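PDB 6ZGQ: AceL NrdHF-1-1 Intein from Metagenome, which belongs to the class 3 split inteins, which excise themselves from a precursor and join the flanking exteins, here as a splice-inactive, artificially linked variant. Local coordinates for residues Phe35-Lys40 with Pro137-Val142; Glu57-Glu62 with Cys87-Phe92. One frame throughout, in Å; residues are numbered along the deposited sequence.

How the contacts relate
From the N terminus, the chain reaches residues 35-40, the turn between strands 32-35 and 42-45, where contact 1 begins. It then runs through strand 57-63, the first side of contact 2, and returns about 25 residues later with residues 87-92, at the end of strand 83-88, to close that shorter loop. Only at residues 137-142 does contact 1 close, so the loop of contact 2 lies wholly within its larger one. Contact 1 joins a turn to strand 140-144 of the large antiparallel sheet; contact 2 lays the three-stranded sheet against a turn leaving that same large sheet. The centres of the two contacts lie about 19 Å apart, on opposite sides of the chain's centre.

Contact 1: Phe35-Lys40 with Pro137-Val142; sequences FDMNTK and PGKSFV
Phe35 is gripped by Ser140 at both its backbone N and O, once by the serine carbonyl and once by its hydroxyl. Phe35 N is hydrogen-bonded to Ser140 O at 2.9 Å. The Phe35 carbonyl receives the hydroxyl: Ser140 OG to Phe35 O is 2.6 Å, tilted 25° from the carbonyl plane. A chi1 of 81° sets OG between the serine's backbone N and carbonyl carbon, where it also lies at the edge of the Phe35 ring, 3.3 Å from Phe35 CB. At Asp36 the backbone comes close to Gly138, with CA atoms 4.0 Å apart. One carboxylate oxygen, Asp36 OD1, serves its own turn, while Asp36 OD2 borders Gly138 CA. Asp36 OD1 accepts from Thr39 N at 2.7 Å through its anti lone pair, an Asx motif that, with the backbone bond Lys40 N to Asp36 O, ties the turn. Met37 N makes a weak bond of 3.4 Å to Gly138 O, while its side chain crosses that of Lys139 at about a right angle, Met37 SD lying 3.8 Å from Lys139 CB. A bend at chi3 (-67°) brings Lys139 CE to 3.9 Å from Met37 SD. Phe35 and Met37 pack against the large antiparallel sheet: Phe35 touches Val152 of strand 150-154 and Ile84 of strand 83-88, and Met37 reaches Ile77 of strand 75-80.

Contact 2: Glu57-Glu62 with Cys87-Phe92; sequences EIYHFE and CLAKDF
Tyr59 and Phe61, alternate residues on one side of strand 57-63, project onto the turn that follows strand 83-88, a sheet-to-turn packing within the HINT (Hedgehog/intein) fold. The two side chains leave the strand alike, CG anti to the carbonyl carbon in both (Phe61 chi1 -66°), but their rings use different surfaces. Tyr59 offers a face: Lys90 CA sits over it, 3.9 Å from the ring centroid and 27° off the normal, in a CH-pi contact displaced toward the rim, with the Ala89 carbonyl carbon above the centre. Phe61 instead offers its edge. Ala89 CB lies in the plane of that ring, 3.9 Å from Phe61 CE1, and also touches Tyr59 CB, so the methyl group bridges the two aromatic side chains. Farther along, the edge of Phe61 is directed at the face of Phe92 in an offset edge-to-face pair, planes at 71° and centroids 6.0 Å apart. Backbone bonds from Asp91 N to Leu88 O (2.9 Å) and Phe92 N to Ala89 O hold the turn. Around this contact, His122 stacks on Tyr59, Ile120 touches all three aromatic residues, and Lys90 NZ is hydrogen-bonded to Asn73 OD1. At the outer end of the tyrosine, Tyr59 OH lies 3.4 Å from Lys90 CB.

Contact 1: Phe35-Lys40 with Pro137-Val142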
ATOM      1  N   PHE A  35      -5.832  -6.727   4.591  1.00 11.12           N
ATOM      2  CA  PHE A  35      -6.871  -5.939   5.266  1.00 12.52           C
ATOM      3  C   PHE A  35      -8.128  -6.033   4.388  1.00 15.08           C
ATOM      4  O   PHE A  35      -8.094  -5.642   3.213  1.00 13.39           O
ATOM      5  CB  PHE A  35      -6.390  -4.490   5.425  1.00 12.17           C
ATOM      6  CG  PHE A  35      -7.364  -3.565   6.115  1.00 13.42           C
ATOM      7  CD1 PHE A  35      -7.579  -3.645   7.482  1.00 14.22           C
ATOM      8  CD2 PHE A  35      -8.029  -2.580   5.396  1.00 13.65           C
ATOM      9  CE1 PHE A  35      -8.451  -2.776   8.117  1.00 15.64           C
ATOM     10  CE2 PHE A  35      -8.905  -1.711   6.023  1.00 14.47           C
ATOM     11  CZ  PHE A  35      -9.121  -1.811   7.385  1.00 16.08           C
ATOM     12  N   ASP A  36      -9.207  -6.593   4.943  1.00 14.17           N
ATOM     13  CA  ASP A  36     -10.462  -6.777   4.197  1.00 15.91           C
ATOM     14  C   ASP A  36     -11.206  -5.436   4.180  1.00 16.50           C
ATOM     15  O   ASP A  36     -11.520  -4.901   5.248  1.00 18.68           O
ATOM     16  CB  ASP A  36     -11.311  -7.891   4.815  1.00 17.73           C
ATOM     17  CG  ASP A  36     -12.554  -8.175   4.009  1.00 22.03           C
ATOM     18  OD1 ASP A  36     -13.519  -7.393   4.132  1.00 25.05           O
ATOM     19  OD2 ASP A  36     -12.546  -9.152   3.234  1.00 23.16           O
ATOM     20  N   MET A  37     -11.440  -4.891   2.978  1.00 15.90           N
ATOM     21  CA  MET A  37     -12.041  -3.558   2.802  1.00 16.25           C
ATOM     22  C   MET A  37     -13.498  -3.527   3.275  1.00 19.02           C
ATOM     23  O   MET A  37     -13.968  -2.472   3.712  1.00 20.70           O
ATOM     24  CB  MET A  37     -11.968  -3.112   1.338  1.00 15.13           C
ATOM     25  CG  MET A  37     -10.572  -2.739   0.873  1.00 14.59           C
ATOM     26  SD  MET A  37     -10.556  -2.395  -0.892  1.00 17.20           S
ATOM     27  CE  MET A  37     -11.322  -0.776  -0.927  1.00 17.67           C
ATOM     28  N   ASN A  38     -14.190  -4.670   3.183  1.00 20.79           N
ATOM     29  CA  ASN A  38     -15.611  -4.788   3.562  1.00 23.07           C
ATOM     30  C   ASN A  38     -15.794  -4.924   5.083  1.00 23.40           C
ATOM     31  O   ASN A  38     -16.742  -4.343   5.629  1.00 22.47           O
ATOM     32  CB  ASN A  38     -16.291  -5.965   2.836  1.00 26.98           C
ATOM     33  CG  ASN A  38     -16.300  -5.802   1.323  1.00 28.97           C
ATOM     34  OD1 ASN A  38     -16.404  -4.690   0.807  1.00 33.46           O
ATOM     35  ND2 ASN A  38     -16.201  -6.916   0.607  1.00 32.09           N
ATOM     36  N   THR A  39     -14.889  -5.664   5.746  1.00 24.11           N
ATOM     37  CA  THR A  39     -15.022  -6.029   7.170  1.00 25.25           C
ATOM     38  C   THR A  39     -14.053  -5.264   8.094  1.00 26.42           C
ATOM     39  O   THR A  39     -14.300  -5.213   9.298  1.00 26.60           O
ATOM     40  CB  THR A  39     -14.822  -7.550   7.383  1.00 26.40           C
ATOM     41  OG1 THR A  39     -13.461  -7.896   7.118  1.00 25.73           O
ATOM     42  CG2 THR A  39     -15.741  -8.379   6.481  1.00 27.39           C
ATOM     43  N   LYS A  40     -12.982  -4.683   7.527  1.00 22.44           N
ATOM     44  CA  LYS A  40     -11.905  -3.975   8.266  1.00 23.66           C
ATOM     45  C   LYS A  40     -11.098  -4.922   9.160  1.00 20.93           C
ATOM     46  O   LYS A  40     -10.422  -4.451  10.081  1.00 22.17           O
ATOM     47  CB  LYS A  40     -12.447  -2.823   9.131  1.00 23.69           C
ATOM     48  CG  LYS A  40     -13.003  -1.626   8.375  1.00 22.79           C
ATOM     49  CD  LYS A  40     -13.573  -0.604   9.348  1.00 28.41           C
ATOM     50  CE  LYS A  40     -13.862   0.735   8.690  1.00 31.07           C
ATOM     51  NZ  LYS A  40     -14.382   1.712   9.683  1.00 32.33           N
ATOM     52  N   PRO A 137      -7.421 -11.674  -1.614  1.00 12.60           N
ATOM     53  CA  PRO A 137      -8.889 -11.640  -1.512  1.00 12.75           C
ATOM     54  C   PRO A 137      -9.496 -10.365  -0.890  1.00 12.90           C
ATOM     55  O   PRO A 137     -10.530  -9.894  -1.358  1.00 13.82           O
ATOM     56  CB  PRO A 137      -9.192 -12.843  -0.620  1.00 13.25           C
ATOM     57  CG  PRO A 137      -8.097 -13.810  -0.929  1.00 13.20           C
ATOM     58  CD  PRO A 137      -6.871 -12.961  -1.142  1.00 12.33           C
ATOM     59  N   GLY A 138      -8.855  -9.829   0.150  1.00 12.47           N
ATOM     60  CA  GLY A 138      -9.333  -8.637   0.866  1.00 12.27           C
ATOM     61  C   GLY A 138      -9.142  -7.348   0.075  1.00 12.64           C
ATOM     62  O   GLY A 138      -9.677  -6.310   0.477  1.00 14.41           O
ATOM     63  N   LYS A 139      -8.359  -7.424  -1.012  1.00 12.57           N
ATOM     64  CA  LYS A 139      -8.136  -6.339  -1.997  1.00 11.83           C
ATOM     65  C   LYS A 139      -7.188  -5.252  -1.478  1.00 10.15           C
ATOM     66  O   LYS A 139      -7.030  -4.222  -2.143  1.00  9.40           O
ATOM     67  CB  LYS A 139      -9.457  -5.697  -2.457  1.00 13.76           C
ATOM     68  CG  LYS A 139     -10.468  -6.649  -3.092  1.00 16.38           C
ATOM     69  CD  LYS A 139     -11.698  -5.919  -3.634  1.00 20.14           C
ATOM     70  CE  LYS A 139     -12.568  -5.278  -2.557  1.00 23.99           C
ATOM     71  NZ  LYS A 139     -13.306  -6.260  -1.712  1.00 27.86           N
ATOM     72  N   SER A 140      -6.567  -5.481  -0.313  1.00  9.93           N
ATOM     73  CA  SER A 140      -5.547  -4.575   0.256  1.00 10.14           C
ATOM     74  C   SER A 140      -4.668  -5.348   1.242  1.00  9.94           C
ATOM     75  O   SER A 140      -5.129  -6.353   1.801  1.00 10.45           O
ATOM     76  CB  SER A 140      -6.200  -3.367   0.928  1.00  9.77           C
ATOM     77  OG  SER A 140      -6.660  -3.682   2.232  1.00 10.33           O
ATOM     78  N   PHE A 141      -3.423  -4.892   1.430  1.00  9.93           N
ATOM     79  CA  PHE A 141      -2.440  -5.555   2.316  1.00  9.67           C
ATOM     80  C   PHE A 141      -1.522  -4.515   2.971  1.00  8.69           C
ATOM     81  O   PHE A 141      -1.559  -3.341   2.596  1.00  8.36           O
ATOM     82  CB  PHE A 141      -1.653  -6.644   1.559  1.00 10.38           C
ATOM     83  CG  PHE A 141      -0.913  -6.144   0.343  1.00 10.98           C
ATOM     84  CD1 PHE A 141       0.351  -5.594   0.465  1.00 12.22           C
ATOM     85  CD2 PHE A 141      -1.484  -6.222  -0.918  1.00 12.84           C
ATOM     86  CE1 PHE A 141       1.033  -5.129  -0.647  1.00 10.37           C
ATOM     87  CE2 PHE A 141      -0.807  -5.759  -2.031  1.00 11.14           C
ATOM     88  CZ  PHE A 141       0.449  -5.205  -1.894  1.00 11.28           C
ATOM     89  N   VAL A 142      -0.741  -4.953   3.965  1.00  7.55           N
ATOM     90  CA  VAL A 142       0.085  -4.070   4.808  1.00  7.15           C
ATOM     91  C   VAL A 142       1.517  -4.047   4.258  1.00  7.44           C
ATOM     92  O   VAL A 142       2.098  -5.110   3.996  1.00  7.57           O
ATOM     93  CB  VAL A 142       0.041  -4.512   6.303  1.00  6.01           C
ATOM     94  CG1 VAL A 142       0.897  -3.621   7.198  1.00  6.02           C
ATOM     95  CG2 VAL A 142      -1.392  -4.505   6.819  1.00  5.28           C
TER

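Contact 2: Glu57-Glu62 with Cys87-Phe92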
ATOM      1  N   GLU A  57       7.693   6.432 -13.864  1.00 14.38           N
ATOM      2  CA  GLU A  57       7.007   7.495 -13.110  1.00 14.00           C
ATOM      3  C   GLU A  57       6.359   6.916 -11.850  1.00 12.83           C
ATOM      4  O   GLU A  57       5.904   5.757 -11.851  1.00 12.93           O
ATOM      5  CB  GLU A  57       6.023   8.290 -13.979  1.00 17.20           C
ATOM      6  CG  GLU A  57       4.842   7.501 -14.488  1.00 20.33           C
ATOM      7  CD  GLU A  57       3.978   8.319 -15.422  1.00 22.45           C
ATOM      8  OE1 GLU A  57       3.683   9.489 -15.094  1.00 23.22           O
ATOM      9  OE2 GLU A  57       3.599   7.791 -16.486  1.00 22.72           O
ATOM     10  N   ILE A  58       6.360   7.726 -10.789  0.69 12.02           N
ATOM     11  CA  ILE A  58       6.030   7.296  -9.424  0.69 10.97           C
ATOM     12  C   ILE A  58       5.255   8.418  -8.729  0.69 10.47           C
ATOM     13  O   ILE A  58       5.513   9.599  -9.026  0.69 10.83           O
ATOM     14  CB  ILE A  58       7.332   6.943  -8.653  0.69 10.37           C
ATOM     15  CG1 ILE A  58       7.063   6.003  -7.479  0.69  9.71           C
ATOM     16  CG2 ILE A  58       8.076   8.197  -8.205  0.69 10.00           C
ATOM     17  CD1 ILE A  58       8.307   5.292  -7.013  0.69  9.97           C
ATOM     18  N   TYR A  59       4.304   8.022  -7.870  1.00  9.46           N
ATOM     19  CA  TYR A  59       3.598   8.892  -6.903  1.00  8.81           C
ATOM     20  C   TYR A  59       4.082   8.521  -5.501  1.00  8.98           C
ATOM     21  O   TYR A  59       3.863   7.375  -5.061  1.00  9.02           O
ATOM     22  CB  TYR A  59       2.078   8.710  -6.987  1.00  8.47           C
ATOM     23  CG  TYR A  59       1.486   9.492  -8.122  1.00  9.12           C
ATOM     24  CD1 TYR A  59       1.524   8.998  -9.418  1.00  9.08           C
ATOM     25  CD2 TYR A  59       0.935  10.750  -7.909  1.00  9.49           C
ATOM     26  CE1 TYR A  59       0.996   9.719 -10.472  1.00  9.54           C
ATOM     27  CE2 TYR A  59       0.412  11.482  -8.961  1.00 10.01           C
ATOM     28  CZ  TYR A  59       0.453  10.965 -10.241  1.00  9.80           C
ATOM     29  OH  TYR A  59      -0.071  11.690 -11.277  1.00 10.63           O
ATOM     30  N   HIS A  60       4.764   9.477  -4.855  1.00  8.80           N
ATOM     31  CA  HIS A  60       5.338   9.335  -3.511  1.00  8.62           C
ATOM     32  C   HIS A  60       4.466  10.120  -2.534  1.00  9.26           C
ATOM     33  O   HIS A  60       4.462  11.359  -2.572  1.00  9.38           O
ATOM     34  CB  HIS A  60       6.799   9.825  -3.477  1.00  8.21           C
ATOM     35  CG  HIS A  60       7.450   9.682  -2.137  1.00  8.79           C
ATOM     36  ND1 HIS A  60       8.503  10.472  -1.735  1.00  9.37           N
ATOM     37  CD2 HIS A  60       7.183   8.854  -1.100  1.00  9.30           C
ATOM     38  CE1 HIS A  60       8.865  10.130  -0.510  1.00 10.38           C
ATOM     39  NE2 HIS A  60       8.083   9.146  -0.104  1.00 10.47           N
ATOM     40  N   PHE A  61       3.694   9.376  -1.729  1.00  9.15           N
ATOM     41  CA  PHE A  61       2.879   9.898  -0.620  1.00  9.43           C
ATOM     42  C   PHE A  61       3.748   9.870   0.649  1.00  9.92           C
ATOM     43  O   PHE A  61       4.296   8.815   0.951  1.00 10.10           O
ATOM     44  CB  PHE A  61       1.631   9.019  -0.422  1.00  9.33           C
ATOM     45  CG  PHE A  61       0.652   9.054  -1.570  1.00  9.12           C
ATOM     46  CD1 PHE A  61       0.865   8.293  -2.712  1.00  8.78           C
ATOM     47  CD2 PHE A  61      -0.493   9.827  -1.497  1.00  8.66           C
ATOM     48  CE1 PHE A  61      -0.041   8.316  -3.759  1.00  8.76           C
ATOM     49  CE2 PHE A  61      -1.397   9.861  -2.544  1.00  8.19           C
ATOM     50  CZ  PHE A  61      -1.170   9.104  -3.679  1.00  8.59           C
ATOM     51  N   GLU A  62       3.893  11.003   1.352  1.00  9.98           N
ATOM     52  CA  GLU A  62       4.765  11.107   2.540  1.00 11.08           C
ATOM     53  C   GLU A  62       4.192  12.080   3.579  1.00 11.29           C
ATOM     54  O   GLU A  62       3.960  13.253   3.272  1.00 10.03           O
ATOM     55  CB  GLU A  62       6.190  11.542   2.155  1.00 12.43           C
ATOM     56  CG  GLU A  62       7.171  11.501   3.330  1.00 14.68           C
ATOM     57  CD  GLU A  62       8.616  11.800   2.962  1.00 18.44           C
ATOM     58  OE1 GLU A  62       8.874  12.347   1.871  1.00 20.11           O
ATOM     59  OE2 GLU A  62       9.509  11.489   3.780  1.00 21.85           O
ATOM     60  N   CYS A  87      -8.991   4.719  -4.562  0.76 12.45           N
ATOM     61  CA  CYS A  87      -8.777   5.748  -5.601  0.76 12.52           C
ATOM     62  C   CYS A  87      -7.396   5.516  -6.226  0.76 12.04           C
ATOM     63  O   CYS A  87      -6.454   5.198  -5.488  0.76 12.35           O
ATOM     64  CB  CYS A  87      -8.833   7.154  -4.990  0.76 13.55           C
ATOM     65  SG  CYS A  87      -8.752   8.514  -6.179  0.76 14.07           S
ATOM     66  N   LEU A  88      -7.284   5.647  -7.555  1.00 11.72           N
ATOM     67  CA  LEU A  88      -5.991   5.558  -8.247  1.00 10.81           C
ATOM     68  C   LEU A  88      -5.097   6.696  -7.738  1.00 10.75           C
ATOM     69  O   LEU A  88      -5.603   7.795  -7.495  1.00 10.94           O
ATOM     70  CB  LEU A  88      -6.206   5.642  -9.761  1.00 10.70           C
ATOM     71  CG  LEU A  88      -7.114   4.568 -10.377  1.00 11.00           C
ATOM     72  CD1 LEU A  88      -7.012   4.597 -11.896  1.00 11.35           C
ATOM     73  CD2 LEU A  88      -6.762   3.186  -9.855  1.00 10.88           C
ATOM     74  N   ALA A  89      -3.808   6.398  -7.536  1.00 10.11           N
ATOM     75  CA  ALA A  89      -2.805   7.335  -7.005  1.00 10.31           C
ATOM     76  C   ALA A  89      -2.817   8.674  -7.755  1.00 10.49           C
ATOM     77  O   ALA A  89      -2.841   9.727  -7.120  1.00 10.92           O
ATOM     78  CB  ALA A  89      -1.423   6.698  -7.055  1.00  9.74           C
ATOM     79  N   LYS A  90      -2.828   8.626  -9.091  1.00 10.83           N
ATOM     80  CA  LYS A  90      -2.819   9.836  -9.931  1.00 11.11           C
ATOM     81  C   LYS A  90      -4.087  10.691  -9.762  1.00 11.55           C
ATOM     82  O   LYS A  90      -4.050  11.887 -10.080  1.00 12.17           O
ATOM     83  CB  LYS A  90      -2.625   9.467 -11.412  1.00 12.16           C
ATOM     84  CG  LYS A  90      -3.792   8.715 -12.040  1.00 13.48           C
ATOM     85  CD  LYS A  90      -3.485   8.281 -13.461  1.00 14.89           C
ATOM     86  CE  LYS A  90      -4.738   7.829 -14.191  1.00 16.02           C
ATOM     87  NZ  LYS A  90      -4.410   6.908 -15.308  1.00 17.69           N
ATOM     88  N   ASP A  91      -5.182  10.084  -9.275  1.00 12.51           N
ATOM     89  CA  ASP A  91      -6.485  10.751  -9.109  1.00 12.49           C
ATOM     90  C   ASP A  91      -6.721  11.246  -7.676  1.00 11.75           C
ATOM     91  O   ASP A  91      -7.615  12.069  -7.480  1.00 12.18           O
ATOM     92  CB  ASP A  91      -7.638   9.820  -9.532  1.00 12.59           C
ATOM     93  CG  ASP A  91      -7.608   9.497 -11.013  1.00 13.66           C
ATOM     94  OD1 ASP A  91      -7.313  10.411 -11.810  1.00 14.44           O
ATOM     95  OD2 ASP A  91      -7.862   8.331 -11.374  1.00 14.67           O
ATOM     96  N   PHE A  92      -5.932  10.769  -6.700  1.00 11.29           N
ATOM     97  CA  PHE A  92      -6.193  11.043  -5.272  1.00 11.90           C
ATOM     98  C   PHE A  92      -6.057  12.536  -4.972  1.00 12.99           C
ATOM     99  O   PHE A  92      -5.017  13.139  -5.265  1.00 12.62           O
ATOM    100  CB  PHE A  92      -5.284  10.234  -4.331  1.00 11.93           C
ATOM    101  CG  PHE A  92      -5.620  10.424  -2.871  1.00 13.93           C
ATOM    102  CD1 PHE A  92      -6.658   9.713  -2.278  1.00 13.33           C
ATOM    103  CD2 PHE A  92      -4.925  11.340  -2.097  1.00 13.38           C
ATOM    104  CE1 PHE A  92      -6.980   9.902  -0.945  1.00 12.25           C
ATOM    105  CE2 PHE A  92      -5.246  11.535  -0.766  1.00 14.51           C
ATOM    106  CZ  PHE A  92      -6.278  10.815  -0.188  1.00 11.67           C
TER